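Local coordinates for protein monoglyceride lipase (Saccharomyces cerevisiae, PDB 4ZWN) that hydrolyses monoacylglycerols to free fatty acids and glycerol, preferring monounsaturated substrates, and also takes part in breaking down fatty acid ethyl esters, at residues Lys208-Leu220 against Pro298-Asp310. The protein carries 2 engineered substitutions. Residues are numbered along the deposited sequence; the frame is centred on the assembly and turned at random.
Sequences KGITSDKAYRAFL and PGARHSIFSLETD
Glu308 OE1 is gripped by two donors: Ser212 OG reaches its syn lone pair at 2.7 Å, and the backbone N of Thr309 meets it on the anti side. The other oxygen, Glu308 OE2, takes the backbone N of Ser212 from above the carboxylate plane at 3.1 Å. A glutamate suits the place because its chain, bent at chi2 (-69°), folds back to bring both oxygens to Ser212. With an alanine here, Ser212 N and OG and the N of Thr309 would probably lose the carboxylate that accepts from them. Beside it, Thr211 OG1 donates to Leu307 O at 2.6 Å and accepts from the N of Asp213 in an ST turn; with OG1 anti to the backbone N (chi1 -180°), one hydroxyl serves both. In this alpha/beta hydrolase, residues 298-310 form the loop after strand 292-297 that carries His302, which is assigned with Asp272 to the charge relay serving the probable nucleophile Ser144. The histidine loop is moored by its backbone, Ser303 N giving Ile210 O a nearly straight bond of 2.9 Å (178°). Arg301, its chain extended from CG to NE, lays one guanidinium face over Ser212 CB and sends NH1 weakly to the carbonyls of Lys208 and Thr211. Leu307 fills the apolar side: its CA sits over one face of the Tyr216 ring, 4.1 Å from the centroid, while CD1 touches both Ile210 CG2 (3.8 Å) and Leu220 CD2 (3.7 Å). A water links Tyr216 OH to Asp310 OD1, which also salt-bridges Arg79.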
# COMPACT_ATOMS: atom_id res chain seq x y z
N LYS A 208 -14.60 4.01 11.58
CA LYS A 208 -14.21 5.24 12.27
C LYS A 208 -12.69 5.37 12.35
O LYS A 208 -12.15 6.48 12.33
CB LYS A 208 -14.82 5.28 13.67
CG LYS A 208 -16.25 5.81 13.69
CD LYS A 208 -16.86 5.76 15.08
CE LYS A 208 -18.03 6.72 15.21
NZ LYS A 208 -19.00 6.58 14.09
N GLY A 209 -12.00 4.24 12.42
CA GLY A 209 -10.55 4.24 12.47
C GLY A 209 -9.94 4.43 11.09
O GLY A 209 -8.85 5.00 10.96
N ILE A 210 -10.64 3.97 10.07
CA ILE A 210 -10.14 4.03 8.70
C ILE A 210 -10.15 5.46 8.17
O ILE A 210 -9.16 5.93 7.61
CB ILE A 210 -10.96 3.12 7.77
CG1 ILE A 210 -10.63 1.65 8.06
CG2 ILE A 210 -10.67 3.43 6.31
CD1 ILE A 210 -11.45 0.67 7.27
N THR A 211 -11.27 6.16 8.36
CA THR A 211 -11.39 7.53 7.86
C THR A 211 -12.29 8.40 8.74
O THR A 211 -13.14 7.90 9.48
CB THR A 211 -11.95 7.56 6.43
OG1 THR A 211 -12.05 8.91 5.98
CG2 THR A 211 -13.32 6.91 6.38
N SER A 212 -12.10 9.72 8.64
CA SER A 212 -12.92 10.67 9.37
C SER A 212 -14.10 11.14 8.53
O SER A 212 -15.06 11.71 9.06
CB SER A 212 -12.08 11.87 9.80
OG SER A 212 -11.64 12.62 8.69
N ASP A 213 -14.04 10.91 7.22
CA ASP A 213 -15.11 11.33 6.31
C ASP A 213 -16.22 10.28 6.25
O ASP A 213 -15.99 9.13 5.88
CB ASP A 213 -14.56 11.58 4.90
CG ASP A 213 -15.57 12.28 4.01
OD1 ASP A 213 -16.48 12.95 4.54
OD2 ASP A 213 -15.45 12.18 2.77
N LYS A 214 -17.43 10.69 6.61
CA LYS A 214 -18.56 9.77 6.69
C LYS A 214 -19.08 9.40 5.31
O LYS A 214 -19.78 8.40 5.15
CB LYS A 214 -19.69 10.38 7.53
CG LYS A 214 -19.20 10.99 8.83
CD LYS A 214 -20.34 11.20 9.81
CE LYS A 214 -20.16 10.33 11.05
NZ LYS A 214 -21.32 10.43 11.98
N ALA A 215 -18.74 10.22 4.31
CA ALA A 215 -19.12 9.92 2.94
C ALA A 215 -18.43 8.65 2.46
O ALA A 215 -19.08 7.75 1.92
CB ALA A 215 -18.78 11.10 2.03
N TYR A 216 -17.12 8.58 2.66
CA TYR A 216 -16.36 7.39 2.28
C TYR A 216 -16.64 6.23 3.23
O TYR A 216 -16.53 5.06 2.85
CB TYR A 216 -14.86 7.68 2.27
CG TYR A 216 -14.39 8.50 1.09
CD1 TYR A 216 -14.15 7.91 -0.14
CD2 TYR A 216 -14.18 9.87 1.21
CE1 TYR A 216 -13.73 8.66 -1.22
CE2 TYR A 216 -13.75 10.62 0.14
CZ TYR A 216 -13.53 10.01 -1.07
OH TYR A 216 -13.10 10.77 -2.14
N ARG A 217 -17.00 6.55 4.47
CA ARG A 217 -17.40 5.54 5.44
C ARG A 217 -18.62 4.77 4.94
O ARG A 217 -18.65 3.54 4.97
CB ARG A 217 -17.71 6.18 6.79
CG ARG A 217 -16.64 5.97 7.84
CD ARG A 217 -17.09 6.53 9.18
NE ARG A 217 -16.24 7.63 9.63
CZ ARG A 217 -16.50 8.40 10.68
NH1 ARG A 217 -17.60 8.19 11.40
NH2 ARG A 217 -15.67 9.38 11.01
N ALA A 218 -19.63 5.51 4.47
CA ALA A 218 -20.87 4.92 3.99
C ALA A 218 -20.61 4.03 2.78
O ALA A 218 -21.18 2.94 2.67
CB ALA A 218 -21.88 6.00 3.65
N PHE A 219 -19.76 4.50 1.87
CA PHE A 219 -19.39 3.73 0.69
C PHE A 219 -18.70 2.42 1.06
O PHE A 219 -19.05 1.36 0.56
CB PHE A 219 -18.48 4.56 -0.22
CG PHE A 219 -17.61 3.72 -1.12
CD1 PHE A 219 -18.14 3.12 -2.25
CD2 PHE A 219 -16.27 3.54 -0.83
CE1 PHE A 219 -17.34 2.36 -3.08
CE2 PHE A 219 -15.46 2.77 -1.66
CZ PHE A 219 -16.00 2.18 -2.78
N LEU A 220 -17.71 2.52 1.94
CA LEU A 220 -16.89 1.37 2.31
C LEU A 220 -17.72 0.29 3.01
O LEU A 220 -17.56 -0.90 2.74
CB LEU A 220 -15.74 1.81 3.22
CG LEU A 220 -14.59 0.82 3.39
CD1 LEU A 220 -13.93 0.54 2.05
CD2 LEU A 220 -13.58 1.33 4.39
N PRO A 298 -1.97 16.15 10.95
CA PRO A 298 -2.93 16.42 11.99
C PRO A 298 -4.35 16.34 11.51
O PRO A 298 -4.66 16.83 10.46
CB PRO A 298 -2.61 17.85 12.38
CG PRO A 298 -1.19 17.99 12.04
CD PRO A 298 -1.03 17.25 10.78
N GLY A 299 -5.20 15.69 12.28
CA GLY A 299 -6.57 15.51 11.91
C GLY A 299 -6.80 14.37 10.97
O GLY A 299 -7.90 14.08 10.61
N ALA A 300 -5.75 13.72 10.55
CA ALA A 300 -5.91 12.64 9.61
C ALA A 300 -5.86 11.30 10.30
O ALA A 300 -5.42 11.19 11.38
CB ALA A 300 -4.92 12.73 8.49
N ARG A 301 -6.39 10.31 9.64
CA ARG A 301 -6.57 9.01 10.21
C ARG A 301 -5.88 8.02 9.34
O ARG A 301 -4.92 8.34 8.71
CB ARG A 301 -8.05 8.71 10.33
CG ARG A 301 -8.70 9.49 11.43
CD ARG A 301 -10.09 9.04 11.76
NE ARG A 301 -10.68 9.91 12.76
CZ ARG A 301 -11.95 9.92 13.15
NH1 ARG A 301 -12.83 9.11 12.63
NH2 ARG A 301 -12.34 10.77 14.04
N HIS A 302 -6.35 6.80 9.32
CA HIS A 302 -5.68 5.76 8.53
C HIS A 302 -5.51 5.80 7.00
O HIS A 302 -4.39 5.81 6.51
CB HIS A 302 -6.36 4.44 8.86
CG HIS A 302 -5.58 3.23 8.43
ND1 HIS A 302 -4.25 3.07 8.74
CD2 HIS A 302 -5.94 2.14 7.72
CE1 HIS A 302 -3.82 1.92 8.24
NE2 HIS A 302 -4.83 1.34 7.62
N SER A 303 -6.62 5.83 6.27
CA SER A 303 -6.58 5.76 4.81
C SER A 303 -6.49 7.18 4.23
O SER A 303 -7.46 7.69 3.68
CB SER A 303 -7.81 5.05 4.23
OG SER A 303 -7.85 3.70 4.65
N ILE A 304 -5.32 7.79 4.35
CA ILE A 304 -5.14 9.19 3.98
C ILE A 304 -5.07 9.41 2.46
O ILE A 304 -5.34 10.51 1.98
CB ILE A 304 -3.87 9.78 4.62
CG1 ILE A 304 -2.64 8.95 4.23
CG2 ILE A 304 -4.02 9.83 6.13
CD1 ILE A 304 -1.34 9.48 4.79
N PHE A 305 -4.71 8.37 1.72
CA PHE A 305 -4.53 8.48 0.28
C PHE A 305 -5.75 8.03 -0.51
O PHE A 305 -5.75 8.08 -1.74
CB PHE A 305 -3.33 7.65 -0.18
CG PHE A 305 -2.03 8.39 -0.12
CD1 PHE A 305 -1.70 9.32 -1.09
CD2 PHE A 305 -1.11 8.13 0.89
CE1 PHE A 305 -0.49 9.99 -1.05
CE2 PHE A 305 0.09 8.80 0.94
CZ PHE A 305 0.40 9.73 -0.04
N SER A 306 -6.80 7.58 0.18
CA SER A 306 -7.91 6.96 -0.53
C SER A 306 -9.29 7.33 0.01
O SER A 306 -10.18 7.68 -0.77
CB SER A 306 -7.75 5.43 -0.49
OG SER A 306 -7.75 4.96 0.84
N LEU A 307 -9.46 7.28 1.33
CA LEU A 307 -10.80 7.37 1.90
C LEU A 307 -11.00 8.57 2.83
O LEU A 307 -12.07 8.73 3.42
CB LEU A 307 -11.13 6.08 2.64
CG LEU A 307 -11.07 4.83 1.76
CD1 LEU A 307 -11.26 3.55 2.57
CD2 LEU A 307 -12.10 4.91 0.63
N GLU A 308 -9.99 9.42 2.97
CA GLU A 308 -10.10 10.58 3.85
C GLU A 308 -10.77 11.77 3.18
O GLU A 308 -11.17 11.70 2.02
CB GLU A 308 -8.72 10.99 4.38
CG GLU A 308 -8.37 10.39 5.73
CD GLU A 308 -9.21 10.95 6.86
OE1 GLU A 308 -9.93 11.95 6.65
OE2 GLU A 308 -9.16 10.39 7.98
N THR A 309 -10.90 12.86 3.93
CA THR A 309 -11.55 14.07 3.43
C THR A 309 -10.74 14.71 2.32
O THR A 309 -9.55 14.45 2.18
CB THR A 309 -11.77 15.11 4.55
OG1 THR A 309 -10.49 15.58 5.01
CG2 THR A 309 -12.53 14.50 5.71
N ASP A 310 -11.40 15.56 1.53
CA ASP A 310 -10.74 16.29 0.46
C ASP A 310 -9.60 17.14 1.00
O ASP A 310 -8.56 17.26 0.37
CB ASP A 310 -11.74 17.17 -0.29
CG ASP A 310 -12.63 16.38 -1.22
OD1 ASP A 310 -12.60 15.13 -1.17
OD2 ASP A 310 -13.38 17.01 -2.00
O HOH W 1 -14.56 14.61 0.55
O HOH W 2 -14.63 13.36 -2.45